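PDB 5X6S: acetylxylan esterase A from Aspergillus awamori, which removes acetyl side groups from the hetero-xylan backbone, acting as a secreted serine esterase of carbohydrate esterase family 1 in the breakdown of plant xylan. Local coordinates for residues S29-V34 with Y106-S111; N25-N30 with G61-Y66; M19-P24 with T100-K105; K112-G117 with E270-A275; I33-H38 with I65-P70. All blocks are in the same frame, centred on the assembly; numbering follows the deposited sequence.

The five contacts gather round neighbouring strands of one alpha/beta-hydrolase sheet, in the order 18-23, 63-68, 33-37, 113-118. Contact 5 pairs the two middle strands. Contacts 1 and 2, with centres about 7 Å apart, lie at the starts of those strands, share Ser29 and Asn30, and both reach one sodium ion. Contact 3, centred about 9 Å from both, lays helix 91-106 on strand 18-23; contacts 2 and 5 are nested in the chain between its segments. Contact 4 comes last, bringing the C-terminal residues against strand 113-118 on the other sheet face from helix 91-106. That strand leads to Ser119, the probable nucleophile, so the set joins both helical layers to the central sheet.

Contact 1. Residues S29-V34 with Y106-S111; sequences SNPGIV and YGADSS. With NA (sodium ion), chain F.
Segments 29-34 and 106-111 cross nearly at right angles, closest at Pro31 and Ala108, whose CA atoms are 4.7 Å apart. One backbone hydrogen bond joins them, from Asp109 N to Pro31 O (2.8 Å); it is fairly straight, 160° at the hydrogen, but the donor stands 32° above the carbonyl plane. The Pro31 ring leans on the turn with its CD edge, CD lying 3.6 Å from Gly107 O, while CG faces the Ala108 methyl group. On the far side of that methyl group comes the tip of Ile33, its CD1 3.6 Å from Ala108 CB. Gly107, with positive phi, is the first residue to leave helical angles after helix 91-106, so this is the turn of a beta-alpha-beta crossover that leaves strand 63-68, passes strand 33-37 and enters strand 113-118. The outer rim is polar. Asn30 has its CG anti to the carbonyl carbon, which swings OD1 out to the sodium ion at 2.4 Å; four waters also bind the ion. One of them donates to both Ser29 O (2.7 Å) and Gly107 O (2.8 Å), tying the ion to both segments. Another water bridges Asn30 O and Asp109 OD2. The Asp109 carboxylate is held at both oxygens: OD1 takes Ser111 N on its anti lone pair, an Asx turn, and Ser111 OG from above the carboxylate plane at 2.5 Å, whereas OD2 is hydrogen-bonded to His86 NE2 and Asn87 ND2 of the second subunit. With so many polar partners, Asp109 is probably ionised.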
# COMPACT_ATOMS: atom_id res chain seq x y z
N SER A 29 8.84 13.19 11.95
CA SER A 29 7.47 13.71 11.93
C SER A 29 6.49 12.69 11.34
O SER A 29 5.34 12.56 11.80
CB SER A 29 7.40 15.00 11.08
OG SER A 29 7.97 16.07 11.83
N ASN A 30 6.93 12.02 10.29
CA ASN A 30 6.08 11.06 9.61
C ASN A 30 6.92 9.80 9.46
O ASN A 30 7.48 9.55 8.41
CB ASN A 30 5.67 11.61 8.23
CG ASN A 30 4.73 12.81 8.35
OD1 ASN A 30 3.55 12.63 8.63
ND2 ASN A 30 5.26 13.99 8.22
N PRO A 31 7.06 9.04 10.53
CA PRO A 31 8.13 8.02 10.54
C PRO A 31 7.86 6.82 9.65
O PRO A 31 6.71 6.42 9.50
CB PRO A 31 8.16 7.59 12.02
CG PRO A 31 6.79 7.86 12.53
CD PRO A 31 6.28 9.05 11.78
N GLY A 32 8.91 6.28 9.06
CA GLY A 32 8.85 4.99 8.41
C GLY A 32 8.82 3.87 9.44
O GLY A 32 8.77 4.11 10.67
N ILE A 33 8.76 2.64 8.96
CA ILE A 33 8.72 1.46 9.85
C ILE A 33 9.64 0.40 9.29
O ILE A 33 9.64 0.14 8.09
CB ILE A 33 7.29 0.84 10.01
CG1 ILE A 33 6.35 1.79 10.77
CG2 ILE A 33 7.35 -0.53 10.65
CD1 ILE A 33 4.89 1.42 10.67
N VAL A 34 10.43 -0.20 10.16
CA VAL A 34 11.23 -1.38 9.80
C VAL A 34 10.80 -2.52 10.69
O VAL A 34 10.85 -2.41 11.93
CB VAL A 34 12.78 -1.16 9.97
CG1 VAL A 34 13.55 -2.47 9.74
CG2 VAL A 34 13.28 -0.11 9.01
N TYR A 106 1.19 5.77 15.56
CA TYR A 106 2.26 6.76 15.48
C TYR A 106 2.20 7.68 14.28
O TYR A 106 3.08 8.45 14.09
CB TYR A 106 3.63 6.08 15.60
CG TYR A 106 3.85 5.47 16.94
CD1 TYR A 106 3.46 4.20 17.21
CD2 TYR A 106 4.45 6.21 17.99
CE1 TYR A 106 3.65 3.63 18.48
CE2 TYR A 106 4.63 5.66 19.27
CZ TYR A 106 4.22 4.38 19.50
OH TYR A 106 4.41 3.83 20.74
N GLY A 107 1.17 7.60 13.47
CA GLY A 107 1.11 8.39 12.27
C GLY A 107 2.28 8.07 11.38
O GLY A 107 2.83 8.94 10.73
N ALA A 108 2.65 6.79 11.30
CA ALA A 108 3.75 6.37 10.43
C ALA A 108 3.36 6.42 8.97
O ALA A 108 2.20 6.33 8.63
CB ALA A 108 4.21 4.97 10.80
N ASP A 109 4.35 6.56 8.08
CA ASP A 109 4.06 6.70 6.67
C ASP A 109 3.93 5.31 6.06
O ASP A 109 4.88 4.53 6.01
CB ASP A 109 5.13 7.55 6.00
CG ASP A 109 4.82 7.93 4.59
OD1 ASP A 109 4.19 7.15 3.86
OD2 ASP A 109 5.30 9.01 4.17
N SER A 110 2.71 4.97 5.61
CA SER A 110 2.45 3.63 5.11
C SER A 110 3.15 3.28 3.81
O SER A 110 3.25 2.12 3.48
CB SER A 110 0.94 3.29 5.05
OG SER A 110 0.37 3.69 3.85
N SER A 111 3.70 4.29 3.12
CA SER A 111 4.53 4.06 1.94
C SER A 111 5.98 3.76 2.27
O SER A 111 6.79 3.49 1.36
CB SER A 111 4.50 5.31 1.02
OG SER A 111 5.15 6.41 1.65
NA NA F . 1.76 13.22 10.11
O HOH W 1 2.80 11.56 11.74
O HOH W 2 3.25 14.74 11.14
O HOH W 3 2.88 9.77 8.09
O HOH W 4 7.49 10.40 5.28
O HOH W 5 -0.23 11.84 10.81
O HOH W 6 1.28 14.82 8.62

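Contact 2. Residues N25-N30 with G61-Y66; sequences NNLASN and GFIVIY. With NA (sodium ion), chain F.
The start of strand 63-68 in the alpha/beta-hydrolase sheet, just after helix 53-60, is met here by the loop that leads from strand 18-23 to strand 33-37. Gly61, with positive phi, breaks from the helix, and its lack of a side chain leaves room for both Ala28 N and Asn26 O, the latter 3.2 Å from Gly61 CA. Asn26 is the centre of an inverse gamma turn, closed by a weak hydrogen bond from Leu27 N to Asn25 O. The backbone N atoms of Asn25 and Asn26 bind the Glu58 carboxylate of the same helix. Next in the loop, Ala28 N donates to Gly61 O at 3.0 Å; the bond is straight, 165° at the hydrogen, and meets a lone pair in the carbonyl plane. Two carbons pack against that oxygen, Ala28 CB and Leu27 CD1, each 3.5 Å from Gly61 O. Leu27, its CG anti to the backbone N (chi1 -174°), crosses obliquely over Ile63 and sets CD1 3.8 Å from Ile63 CG1. Beyond Ala28 the loop turns to the sodium ion, where a water 2.4 Å from NA donates to Ser29 O at 3.1 Å.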
# COMPACT_ATOMS: atom_id res chain seq x y z
N ASN A 25 14.13 8.30 20.22
CA ASN A 25 14.11 9.70 20.64
C ASN A 25 14.00 10.67 19.48
O ASN A 25 13.16 11.54 19.53
CB ASN A 25 15.34 9.99 21.48
CG ASN A 25 15.23 9.35 22.83
OD1 ASN A 25 14.11 9.31 23.42
ND2 ASN A 25 16.34 8.83 23.35
N ASN A 26 14.82 10.49 18.45
CA ASN A 26 14.83 11.33 17.26
C ASN A 26 13.74 10.83 16.26
O ASN A 26 14.00 10.60 15.10
CB ASN A 26 16.25 11.34 16.62
CG ASN A 26 16.43 12.42 15.51
OD1 ASN A 26 15.78 13.48 15.57
ND2 ASN A 26 17.37 12.19 14.53
N LEU A 27 12.54 10.68 16.75
CA LEU A 27 11.42 10.22 15.92
C LEU A 27 11.12 11.24 14.81
O LEU A 27 11.01 12.44 15.08
CB LEU A 27 10.20 9.99 16.79
CG LEU A 27 8.96 9.38 16.15
CD1 LEU A 27 9.23 7.95 15.71
CD2 LEU A 27 7.79 9.46 17.13
N ALA A 28 11.05 10.78 13.56
CA ALA A 28 10.62 11.61 12.42
C ALA A 28 9.17 12.05 12.56
O ALA A 28 8.37 11.40 13.23
CB ALA A 28 10.78 10.90 11.11
N SER A 29 8.84 13.19 11.95
CA SER A 29 7.47 13.71 11.93
C SER A 29 6.49 12.69 11.34
O SER A 29 5.34 12.56 11.80
CB SER A 29 7.40 15.00 11.08
OG SER A 29 7.97 16.07 11.83
N ASN A 30 6.93 12.02 10.29
CA ASN A 30 6.08 11.06 9.61
C ASN A 30 6.92 9.80 9.46
O ASN A 30 7.48 9.55 8.41
CB ASN A 30 5.67 11.61 8.23
CG ASN A 30 4.73 12.81 8.35
OD1 ASN A 30 3.55 12.63 8.63
ND2 ASN A 30 5.26 13.99 8.22
N GLY A 61 14.89 8.17 12.09
CA GLY A 61 13.63 8.49 12.74
C GLY A 61 12.47 7.54 12.54
O GLY A 61 11.32 7.90 12.88
N PHE A 62 12.73 6.35 12.00
CA PHE A 62 11.68 5.38 11.81
C PHE A 62 11.44 4.57 13.09
O PHE A 62 12.28 4.59 14.02
CB PHE A 62 12.01 4.45 10.66
CG PHE A 62 13.38 3.78 10.73
CD1 PHE A 62 13.62 2.66 11.56
CD2 PHE A 62 14.43 4.25 9.96
CE1 PHE A 62 14.86 2.07 11.60
CE2 PHE A 62 15.68 3.63 9.96
CZ PHE A 62 15.89 2.56 10.80
N ILE A 63 10.32 3.85 13.14
CA ILE A 63 10.00 2.98 14.27
C ILE A 63 10.44 1.56 13.86
O ILE A 63 10.27 1.18 12.71
CB ILE A 63 8.48 3.01 14.58
CG1 ILE A 63 8.12 4.41 15.11
CG2 ILE A 63 8.06 1.91 15.58
CD1 ILE A 63 6.63 4.67 15.21
N VAL A 64 10.98 0.80 14.79
CA VAL A 64 11.27 -0.64 14.54
C VAL A 64 10.32 -1.56 15.24
O VAL A 64 10.03 -1.35 16.43
CB VAL A 64 12.74 -1.06 14.95
CG1 VAL A 64 13.11 -2.41 14.27
CG2 VAL A 64 13.74 0.03 14.63
N ILE A 65 9.79 -2.55 14.54
CA ILE A 65 8.89 -3.56 15.12
C ILE A 65 9.65 -4.86 15.16
O ILE A 65 10.22 -5.25 14.15
CB ILE A 65 7.59 -3.79 14.32
CG1 ILE A 65 6.74 -2.51 14.29
CG2 ILE A 65 6.81 -4.98 14.92
CD1 ILE A 65 5.58 -2.59 13.25
N TYR A 66 9.67 -5.51 16.33
CA TYR A 66 10.40 -6.76 16.52
C TYR A 66 9.38 -7.81 16.92
O TYR A 66 9.05 -7.91 18.12
CB TYR A 66 11.51 -6.60 17.62
CG TYR A 66 12.54 -5.52 17.38
CD1 TYR A 66 13.70 -5.78 16.61
CD2 TYR A 66 12.38 -4.25 17.92
CE1 TYR A 66 14.67 -4.80 16.42
CE2 TYR A 66 13.35 -3.27 17.72
CZ TYR A 66 14.46 -3.51 16.96
OH TYR A 66 15.36 -2.50 16.77
NA NA F . 1.76 13.22 10.11
O HOH W 1 2.80 11.56 11.74
O HOH W 2 3.25 14.74 11.14
O HOH W 5 -0.23 11.84 10.81
O HOH W 6 1.28 14.82 8.62

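Contact 3. Residues M19-P24 with T100-K105; sequences MYIYVP and TWTISK
Helix 100-105 runs across strand 19-23 at -37°, the two axes still 11.4 Å apart where they come closest, so side chains alone span the gap. The tight part is round the end of Met19. Its chain is fully extended, with CG anti to the backbone N (chi1 175°), and carries the CE methyl group straight to the helix, into the corner between two successive residues: CE lies 3.2 Å from Thr102 OG1 and 3.7 Å from Trp101 CE3. The sulfur completes a Met-aromatic contact, SD standing 5.3 Å from the centroid of the six-membered ring of Trp101 in an oblique approach, 39° off the ring normal. Ile21, two residues along on the same strand face, fits more loosely; its CD1 comes to the indole edge, near the ring plane, 4.3 Å from Trp101 CZ3. Val7 of strand 3-7 touches both Met19 and Trp101, and Tyr106 lies against Ile21 and the indole.

The outer side is looser: Trp101 is partly exposed and is bordered by Ser104 of the second subunit. Lys105 lays CB over the rim of one indole face, 3.9 Å above it, and its own chain runs out to an exposed end. Thr100 and Ser104 also border that subunit. No hydrogen bond links the segments. Thr102 OG1 is satisfied within its helix by Met98 O, so the short methyl approach replaces no polar partner, and across these segments the contact rests on dispersion, with a sulfur-bound methyl group that may be slightly polarised towards the hydroxyl oxygen.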
# COMPACT_ATOMS: atom_id res chain seq x y z
N MET A 19 4.76 -8.67 20.32
CA MET A 19 5.10 -7.49 19.58
C MET A 19 5.91 -6.55 20.46
O MET A 19 5.45 -6.18 21.55
CB MET A 19 3.85 -6.75 19.11
CG MET A 19 4.14 -5.45 18.44
SD MET A 19 2.68 -4.61 17.88
CE MET A 19 3.36 -3.05 17.32
N TYR A 20 7.10 -6.20 20.02
CA TYR A 20 7.92 -5.19 20.70
C TYR A 20 8.30 -4.14 19.71
O TYR A 20 8.64 -4.44 18.56
CB TYR A 20 9.18 -5.78 21.32
CG TYR A 20 8.90 -6.88 22.34
CD1 TYR A 20 8.58 -8.15 21.94
CD2 TYR A 20 8.91 -6.61 23.69
CE1 TYR A 20 8.35 -9.18 22.86
CE2 TYR A 20 8.67 -7.62 24.63
CZ TYR A 20 8.39 -8.90 24.20
OH TYR A 20 8.09 -9.88 25.10
N ILE A 21 8.25 -2.88 20.12
CA ILE A 21 8.67 -1.77 19.25
C ILE A 21 9.73 -0.88 19.86
O ILE A 21 9.74 -0.63 21.08
CB ILE A 21 7.50 -0.89 18.79
CG1 ILE A 21 6.81 -0.21 19.97
CG2 ILE A 21 6.48 -1.73 18.08
CD1 ILE A 21 5.76 0.82 19.47
N TYR A 22 10.66 -0.44 19.03
CA TYR A 22 11.58 0.60 19.43
C TYR A 22 11.13 1.90 18.79
O TYR A 22 11.16 2.04 17.56
CB TYR A 22 13.03 0.31 19.06
CG TYR A 22 13.97 1.39 19.57
CD1 TYR A 22 14.45 1.38 20.88
CD2 TYR A 22 14.37 2.43 18.75
CE1 TYR A 22 15.30 2.42 21.35
CE2 TYR A 22 15.22 3.43 19.20
CZ TYR A 22 15.69 3.42 20.52
OH TYR A 22 16.54 4.42 20.95
N VAL A 23 10.78 2.86 19.65
CA VAL A 23 10.43 4.20 19.20
C VAL A 23 11.60 5.14 19.53
O VAL A 23 11.90 5.35 20.72
CB VAL A 23 9.13 4.73 19.85
CG1 VAL A 23 8.75 6.08 19.27
CG2 VAL A 23 7.97 3.75 19.62
N PRO A 24 12.31 5.65 18.51
CA PRO A 24 13.49 6.44 18.85
C PRO A 24 13.17 7.79 19.48
O PRO A 24 12.08 8.32 19.32
CB PRO A 24 14.16 6.65 17.50
CG PRO A 24 13.04 6.60 16.49
CD PRO A 24 12.10 5.56 17.06
N THR A 100 -0.05 -2.48 10.96
CA THR A 100 -1.14 -1.56 10.78
C THR A 100 -1.44 -0.80 12.06
O THR A 100 -1.78 0.39 12.00
CB THR A 100 -2.40 -2.26 10.23
OG1 THR A 100 -2.86 -3.20 11.21
CG2 THR A 100 -2.10 -2.93 8.85
N TRP A 101 -1.26 -1.46 13.21
CA TRP A 101 -1.44 -0.84 14.53
C TRP A 101 -0.44 0.32 14.68
O TRP A 101 -0.82 1.41 15.12
CB TRP A 101 -1.23 -1.83 15.67
CG TRP A 101 -1.46 -1.26 17.04
CD1 TRP A 101 -2.66 -1.16 17.73
CD2 TRP A 101 -0.49 -0.63 17.86
NE1 TRP A 101 -2.47 -0.55 18.93
CE2 TRP A 101 -1.14 -0.22 19.05
CE3 TRP A 101 0.88 -0.39 17.72
CZ2 TRP A 101 -0.47 0.42 20.08
CZ3 TRP A 101 1.55 0.22 18.74
CH2 TRP A 101 0.86 0.65 19.90
N THR A 102 0.81 0.07 14.29
CA THR A 102 1.88 1.04 14.45
C THR A 102 1.66 2.23 13.49
O THR A 102 1.88 3.41 13.89
CB THR A 102 3.25 0.38 14.18
OG1 THR A 102 3.44 -0.71 15.09
CG2 THR A 102 4.41 1.39 14.33
N ILE A 103 1.21 1.95 12.26
CA ILE A 103 0.90 3.03 11.30
C ILE A 103 -0.07 4.00 11.94
O ILE A 103 0.18 5.24 11.99
CB ILE A 103 0.36 2.53 9.95
CG1 ILE A 103 1.50 1.81 9.17
CG2 ILE A 103 -0.19 3.73 9.14
CD1 ILE A 103 1.02 0.96 7.99
N SER A 104 -1.18 3.47 12.43
CA SER A 104 -2.18 4.35 13.03
C SER A 104 -1.73 4.98 14.34
O SER A 104 -1.92 6.20 14.55
CB SER A 104 -3.49 3.61 13.23
OG SER A 104 -4.41 4.47 13.85
N LYS A 105 -1.14 4.21 15.24
CA LYS A 105 -0.80 4.75 16.56
C LYS A 105 0.21 5.90 16.47
O LYS A 105 0.09 6.91 17.21
CB LYS A 105 -0.33 3.67 17.52
CG LYS A 105 0.19 4.20 18.87
CD LYS A 105 -0.92 4.33 19.92
CE LYS A 105 -0.36 4.79 21.29
NZ LYS A 105 0.53 3.76 21.92

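Contact 4. Residues K112-G117 with E270-A275; sequences KVFVTG and EWFGFA
Phe114, on strand 113-118, and Phe272, at the end of helix 265-272, bury about equal areas and lie near parallel but displaced. Their planes are 11° apart, and the rings are slid past each other in opposite directions, with centroids 4.6 Å apart, so little ring overlaps ring. Each instead places its CB over the centre of the other: Phe114 CB is 3.6 Å from the Phe272 centroid, and Phe272 CB is 3.6 Å from the Phe114 centroid, a reciprocal pair of CH-pi contacts. The ring of Phe272 is twisted to chi2 -15°, which brings it parallel to its partner. At the tip of Phe114, CZ lies 3.2 Å from Phe272 O.

Phe274 follows Gly273, the first residue past the helix, where phi is positive. It reaches Phe114 tip to tip, CZ 3.5 Å from Phe114 CE2, with planes oblique, at 70°. Thr116 supplies the other end of the patch, its CB at the Phe272 edge 4.3 Å from CZ, while OG1 is hydrogen-bonded to Thr140 O. Val34 of the adjoining strand also touches Phe272 and Phe274. The three phenylalanines thus form an aromatic cluster packing a C-terminal helix on the central sheet of an alpha/beta-hydrolase, against the strand that runs through Gly117 into the probable nucleophile elbow at Ser119.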
# COMPACT_ATOMS: atom_id res chain seq x y z
N LYS A 112 6.33 3.82 3.56
CA LYS A 112 7.72 3.62 4.00
C LYS A 112 7.80 2.52 5.07
O LYS A 112 8.38 2.75 6.14
CB LYS A 112 8.34 4.94 4.52
CG LYS A 112 8.45 6.04 3.45
CD LYS A 112 9.06 7.30 4.01
CE LYS A 112 9.22 8.33 2.86
NZ LYS A 112 9.45 9.69 3.44
N VAL A 113 7.31 1.33 4.72
CA VAL A 113 7.30 0.18 5.62
C VAL A 113 8.13 -0.94 4.99
O VAL A 113 7.95 -1.28 3.79
CB VAL A 113 5.85 -0.28 5.98
CG1 VAL A 113 5.85 -1.44 6.97
CG2 VAL A 113 5.00 0.87 6.49
N PHE A 114 9.06 -1.49 5.76
CA PHE A 114 10.08 -2.39 5.25
C PHE A 114 10.13 -3.60 6.16
O PHE A 114 9.80 -3.47 7.31
CB PHE A 114 11.44 -1.65 5.20
CG PHE A 114 11.36 -0.39 4.39
CD1 PHE A 114 11.41 -0.45 2.98
CD2 PHE A 114 11.20 0.84 5.01
CE1 PHE A 114 11.24 0.72 2.22
CE2 PHE A 114 11.07 2.02 4.23
CZ PHE A 114 11.08 1.93 2.83
N VAL A 115 10.59 -4.74 5.65
CA VAL A 115 10.66 -5.95 6.44
C VAL A 115 11.98 -6.65 6.15
O VAL A 115 12.43 -6.66 4.99
CB VAL A 115 9.41 -6.87 6.24
CG1 VAL A 115 9.16 -7.24 4.79
CG2 VAL A 115 9.42 -8.08 7.18
N THR A 116 12.60 -7.20 7.20
CA THR A 116 13.91 -7.84 7.09
C THR A 116 14.04 -8.84 8.24
O THR A 116 13.32 -8.74 9.25
CB THR A 116 15.06 -6.80 7.08
OG1 THR A 116 16.31 -7.45 7.00
CG2 THR A 116 15.04 -5.89 8.37
N GLY A 117 14.92 -9.81 8.07
CA GLY A 117 15.06 -10.88 9.02
C GLY A 117 16.23 -11.76 8.69
O GLY A 117 16.75 -11.69 7.57
N GLU A 270 19.95 2.09 2.47
CA GLU A 270 20.04 2.48 1.06
C GLU A 270 18.98 1.73 0.25
O GLU A 270 18.31 2.34 -0.56
CB GLU A 270 21.44 2.15 0.53
CG GLU A 270 22.49 3.12 1.02
CD GLU A 270 23.92 2.71 0.64
OE1 GLU A 270 24.10 1.91 -0.30
OE2 GLU A 270 24.84 3.18 1.33
N TRP A 271 18.81 0.43 0.50
CA TRP A 271 17.83 -0.37 -0.25
C TRP A 271 16.42 0.12 0.06
O TRP A 271 15.57 0.28 -0.83
CB TRP A 271 17.97 -1.85 0.11
CG TRP A 271 16.96 -2.74 -0.53
CD1 TRP A 271 16.02 -3.51 0.08
CD2 TRP A 271 16.76 -2.92 -1.94
NE1 TRP A 271 15.28 -4.18 -0.84
CE2 TRP A 271 15.72 -3.85 -2.10
CE3 TRP A 271 17.39 -2.41 -3.09
CZ2 TRP A 271 15.28 -4.27 -3.35
CZ3 TRP A 271 16.93 -2.86 -4.36
CH2 TRP A 271 15.90 -3.75 -4.45
N PHE A 272 16.18 0.38 1.35
CA PHE A 272 14.89 0.86 1.79
C PHE A 272 14.63 2.25 1.26
O PHE A 272 13.51 2.54 0.92
CB PHE A 272 14.77 0.88 3.31
CG PHE A 272 14.88 -0.45 3.95
CD1 PHE A 272 14.77 -1.61 3.24
CD2 PHE A 272 15.07 -0.54 5.34
CE1 PHE A 272 14.89 -2.83 3.86
CE2 PHE A 272 15.18 -1.75 5.99
CZ PHE A 272 15.07 -2.93 5.24
N GLY A 273 15.66 3.10 1.21
CA GLY A 273 15.52 4.48 0.73
C GLY A 273 15.67 5.53 1.81
O GLY A 273 15.53 6.73 1.54
N PHE A 274 15.93 5.10 3.05
CA PHE A 274 16.14 6.08 4.12
C PHE A 274 17.41 6.87 3.83
O PHE A 274 17.45 8.07 4.09
CB PHE A 274 16.23 5.46 5.50
CG PHE A 274 14.92 4.88 6.00
CD1 PHE A 274 13.84 5.72 6.29
CD2 PHE A 274 14.77 3.52 6.18
CE1 PHE A 274 12.63 5.18 6.76
CE2 PHE A 274 13.56 2.97 6.64
CZ PHE A 274 12.49 3.82 6.93
N ALA A 275 18.40 6.18 3.26
CA ALA A 275 19.68 6.80 2.91
C ALA A 275 19.76 6.99 1.39
O ALA A 275 19.89 8.15 0.92
CB ALA A 275 20.83 5.95 3.38
OXT ALA A 275 19.68 6.00 0.61

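Contact 5. Residues I33-H38 with I65-P70; sequences IVVAIH and IYPSSP
Ile65 is bonded through both its backbone N and its backbone O: Ile65 N donates to Val34 O at 2.8 Å, in the carbonyl plane, and Ile65 O accepts Ala36 N at 2.9 Å, nearly along the C=O axis. This is parallel pairing, with Val35 opposite Ile65. Pro67 has no N-H, and past it a water bridges the separating strands, donating to Ala36 O (2.7 Å) and to Pro67 O (2.7 Å) and weakly accepting from His38 N. Further on, His38, its CG in the crowded position between backbone N and carbonyl carbon (chi1 72°), turns its ring edge to the other segment. Ser69 N donates to NE2 at 3.0 Å, only 5° out of the ring plane, so NE2 acts as acceptor and the ring proton is probably on ND1. Ser69 OG is hydrogen-bonded to Cys75 O and Tyr71 N. On the face of Val35 and Ile65, Val35 CG1 meets Pro67 CG (3.8 Å), and Ile33 CG2 meets Ile65 CD1 (3.8 Å). Helix 91-106 packs on this face and helix 53-60 on that of Ala36 and Tyr66, while strands 113-118 and 18-23 flank these parallel core strands of the alpha/beta-hydrolase sheet on either side.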
# COMPACT_ATOMS: atom_id res chain seq x y z
N ILE A 33 8.76 2.64 8.96
CA ILE A 33 8.72 1.46 9.85
C ILE A 33 9.64 0.40 9.29
O ILE A 33 9.64 0.14 8.09
CB ILE A 33 7.29 0.84 10.01
CG1 ILE A 33 6.35 1.79 10.77
CG2 ILE A 33 7.35 -0.53 10.65
CD1 ILE A 33 4.89 1.42 10.67
N VAL A 34 10.43 -0.20 10.16
CA VAL A 34 11.23 -1.38 9.80
C VAL A 34 10.80 -2.52 10.69
O VAL A 34 10.85 -2.41 11.93
CB VAL A 34 12.78 -1.16 9.97
CG1 VAL A 34 13.55 -2.47 9.74
CG2 VAL A 34 13.28 -0.11 9.01
N VAL A 35 10.37 -3.64 10.07
CA VAL A 35 10.01 -4.83 10.79
C VAL A 35 11.26 -5.74 10.73
O VAL A 35 11.71 -6.08 9.62
CB VAL A 35 8.75 -5.56 10.21
CG1 VAL A 35 8.41 -6.80 11.00
CG2 VAL A 35 7.53 -4.66 10.06
N ALA A 36 11.80 -6.10 11.89
CA ALA A 36 13.04 -6.84 12.01
C ALA A 36 12.76 -8.17 12.71
O ALA A 36 12.38 -8.21 13.91
CB ALA A 36 14.10 -6.02 12.77
N ILE A 37 12.91 -9.29 11.96
CA ILE A 37 12.38 -10.58 12.37
C ILE A 37 13.48 -11.58 12.74
O ILE A 37 14.36 -11.88 11.91
CB ILE A 37 11.48 -11.19 11.28
CG1 ILE A 37 10.44 -10.16 10.77
CG2 ILE A 37 10.84 -12.49 11.79
CD1 ILE A 37 9.54 -10.65 9.62
N HIS A 38 13.43 -12.05 13.99
CA HIS A 38 14.52 -12.76 14.60
C HIS A 38 14.66 -14.22 14.09
O HIS A 38 13.74 -14.76 13.47
CB HIS A 38 14.34 -12.74 16.12
CG HIS A 38 13.24 -13.62 16.61
ND1 HIS A 38 13.34 -14.99 16.71
CD2 HIS A 38 12.00 -13.31 17.07
CE1 HIS A 38 12.23 -15.50 17.19
NE2 HIS A 38 11.39 -14.49 17.43
N ILE A 65 9.79 -2.55 14.54
CA ILE A 65 8.89 -3.56 15.12
C ILE A 65 9.65 -4.86 15.16
O ILE A 65 10.22 -5.25 14.15
CB ILE A 65 7.59 -3.79 14.32
CG1 ILE A 65 6.74 -2.51 14.29
CG2 ILE A 65 6.81 -4.98 14.92
CD1 ILE A 65 5.58 -2.59 13.25
N TYR A 66 9.67 -5.51 16.33
CA TYR A 66 10.40 -6.76 16.52
C TYR A 66 9.38 -7.81 16.92
O TYR A 66 9.05 -7.91 18.12
CB TYR A 66 11.51 -6.60 17.62
CG TYR A 66 12.54 -5.52 17.38
CD1 TYR A 66 13.70 -5.78 16.61
CD2 TYR A 66 12.38 -4.25 17.92
CE1 TYR A 66 14.67 -4.80 16.42
CE2 TYR A 66 13.35 -3.27 17.72
CZ TYR A 66 14.46 -3.51 16.96
OH TYR A 66 15.36 -2.50 16.77
N PRO A 67 8.85 -8.58 15.95
CA PRO A 67 7.91 -9.65 16.33
C PRO A 67 8.66 -10.73 17.10
O PRO A 67 9.86 -10.83 16.95
CB PRO A 67 7.43 -10.21 14.96
CG PRO A 67 7.72 -9.09 13.97
CD PRO A 67 9.05 -8.54 14.50
N SER A 68 7.94 -11.48 17.95
CA SER A 68 8.58 -12.46 18.82
C SER A 68 7.84 -13.79 18.75
O SER A 68 6.67 -13.88 19.09
CB SER A 68 8.60 -11.96 20.25
OG SER A 68 9.70 -12.48 20.89
N SER A 69 8.53 -14.82 18.32
CA SER A 69 7.91 -16.12 18.08
C SER A 69 7.29 -16.66 19.36
O SER A 69 7.89 -16.56 20.44
CB SER A 69 8.90 -17.13 17.55
OG SER A 69 8.25 -18.38 17.42
N PRO A 70 6.07 -17.22 19.24
CA PRO A 70 5.42 -17.81 20.39
C PRO A 70 5.88 -19.25 20.65
O PRO A 70 5.43 -19.84 21.66
CB PRO A 70 3.94 -17.84 19.98
CG PRO A 70 4.00 -18.05 18.48
CD PRO A 70 5.21 -17.27 18.02
O HOH W 7 12.12 -10.10 15.77